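Local coordinates for flavodoxin (Aquifex aeolicus, PDB 2ARK), which binds FMN and shuttles electrons at low potential to partner redox enzymes, at the interface of chains A and B. Numbering follows the deposited sequence. Chains: chain A/B, Flavodoxin.

The interface of chains A and B. Residues chain A 63, 67-69, 72; chain B 69, 72-73, 76.
The indole of A:Trp69 turns one face to B:Arg73, whose aliphatic CG lies over the ring in a CH-pi arrangement modelled too close, leaving its spacing and strength doubtful. CD follows over the CE2-CZ2 side of the six-membered ring, while the guanidinium plane is inclined by 50° to the indole; the broad ring thus gives the arginine methylenes a flat apolar surface. At the rim, CE3 of A:Trp69 meets CE3 of B:Trp69 at 3.5 Å, displaced towards the face that B:Arg73 covers; the two indoles lie roughly parallel but offset. Near them CG of A:Lys72 packs on CB of B:Trp69, 3.8 Å away.

A long, flexible lysine suits the polar half. B:Lys72 leaves its helix with CG anti to the backbone N (chi1 -165°) and bends at each later torsion, carrying the ammonium to chain A. NZ donates to O of A:Asn63 at 2.7 Å, from above the carbonyl plane, and to O of A:Val67 at 2.9 Å, backbone acceptors independent of side-chain type. The syn lone pair of OD2 in B:Asp76 accepts from NZ at 3.0 Å, a salt bridge that should balance the lysine's charge and steady it. The A:Asn63 amide stands nearly perpendicular to this carboxylate; a water lies between its OD1 and OD2 of B:Asp76, modelled very close to the latter.

The structure alone does not show whether this two-fold pairing forms in solution. In the alpha/beta flavodoxin-like fold, helix 69-78 and the loop joining it to strand 55-61 form the contact surface.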
# COMPACT_ATOMS: atom_id res chain seq x y z
N ASN A 63 -2.07 4.97 -13.76
CA ASN A 63 -3.36 4.61 -14.36
C ASN A 63 -4.29 4.00 -13.29
O ASN A 63 -4.08 2.86 -12.84
CB ASN A 63 -3.18 3.64 -15.55
CG ASN A 63 -2.52 4.30 -16.79
OD1 ASN A 63 -2.09 3.60 -17.71
ND2 ASN A 63 -2.47 5.62 -16.82
N VAL A 67 0.37 0.91 -11.71
CA VAL A 67 1.03 0.46 -12.95
C VAL A 67 0.01 0.25 -14.06
O VAL A 67 -1.11 -0.20 -13.80
CB VAL A 67 1.63 -0.96 -12.94
CG1 VAL A 67 3.11 -0.99 -13.36
CG2 VAL A 67 1.23 -1.81 -11.74
N SER A 68 0.45 0.50 -15.30
CA SER A 68 -0.39 0.25 -16.45
C SER A 68 -0.55 -1.25 -16.71
O SER A 68 0.27 -2.11 -16.27
CB SER A 68 0.22 0.91 -17.67
OG SER A 68 1.34 0.19 -18.08
N TRP A 69 -1.59 -1.58 -17.44
CA TRP A 69 -1.86 -2.96 -17.74
C TRP A 69 -0.77 -3.57 -18.64
O TRP A 69 -0.48 -4.79 -18.52
CB TRP A 69 -3.28 -3.13 -18.29
CG TRP A 69 -3.51 -2.73 -19.71
CD1 TRP A 69 -4.08 -1.57 -20.15
CD2 TRP A 69 -3.25 -3.52 -20.90
NE1 TRP A 69 -4.17 -1.58 -21.54
CE2 TRP A 69 -3.63 -2.74 -22.02
CE3 TRP A 69 -2.69 -4.80 -21.13
CZ2 TRP A 69 -3.49 -3.20 -23.34
CZ3 TRP A 69 -2.53 -5.24 -22.44
CH2 TRP A 69 -2.95 -4.45 -23.53
N LYS A 72 2.13 -4.38 -16.29
CA LYS A 72 1.68 -5.54 -15.54
C LYS A 72 1.74 -6.81 -16.40
O LYS A 72 2.19 -7.87 -15.93
CB LYS A 72 0.25 -5.29 -15.00
CG LYS A 72 -0.26 -6.33 -14.04
CD LYS A 72 0.41 -6.25 -12.64
CE LYS A 72 0.52 -7.62 -11.96
NZ LYS A 72 -0.82 -8.29 -11.95
N TRP B 69 -3.55 -8.20 -15.07
CA TRP B 69 -3.53 -7.22 -16.15
C TRP B 69 -4.87 -7.12 -16.92
O TRP B 69 -5.24 -6.03 -17.37
CB TRP B 69 -2.33 -7.40 -17.08
CG TRP B 69 -2.33 -8.60 -17.97
CD1 TRP B 69 -1.66 -9.78 -17.76
CD2 TRP B 69 -2.96 -8.73 -19.26
NE1 TRP B 69 -1.84 -10.63 -18.82
CE2 TRP B 69 -2.64 -10.02 -19.75
CE3 TRP B 69 -3.78 -7.89 -20.03
CZ2 TRP B 69 -3.10 -10.49 -21.00
CZ3 TRP B 69 -4.24 -8.37 -21.27
CH2 TRP B 69 -3.89 -9.66 -21.73
N LYS B 72 -7.25 -4.94 -14.92
CA LYS B 72 -6.71 -3.60 -15.12
C LYS B 72 -7.04 -2.99 -16.51
O LYS B 72 -7.45 -1.83 -16.57
CB LYS B 72 -5.20 -3.64 -14.88
CG LYS B 72 -4.51 -2.32 -14.71
CD LYS B 72 -4.63 -1.77 -13.29
CE LYS B 72 -4.83 -0.26 -13.29
NZ LYS B 72 -3.87 0.52 -14.15
N ARG B 73 -6.90 -3.77 -17.60
CA ARG B 73 -7.31 -3.34 -18.92
C ARG B 73 -8.76 -2.92 -18.91
O ARG B 73 -9.12 -1.87 -19.49
CB ARG B 73 -7.22 -4.47 -19.94
CG ARG B 73 -6.19 -4.32 -20.95
CD ARG B 73 -6.62 -4.15 -22.38
NE ARG B 73 -7.15 -5.38 -22.89
CZ ARG B 73 -7.47 -5.66 -24.16
NH1 ARG B 73 -8.04 -6.82 -24.36
NH2 ARG B 73 -7.22 -4.86 -25.19
N ASP B 76 -9.08 0.45 -17.07
CA ASP B 76 -8.46 1.50 -17.86
C ASP B 76 -9.29 1.77 -19.15
O ASP B 76 -9.70 2.92 -19.39
CB ASP B 76 -6.96 1.20 -18.16
CG ASP B 76 -6.05 1.22 -16.89
OD1 ASP B 76 -6.51 1.73 -15.83
OD2 ASP B 76 -4.85 0.74 -16.93
O HOH W 1 -3.01 1.24 -18.43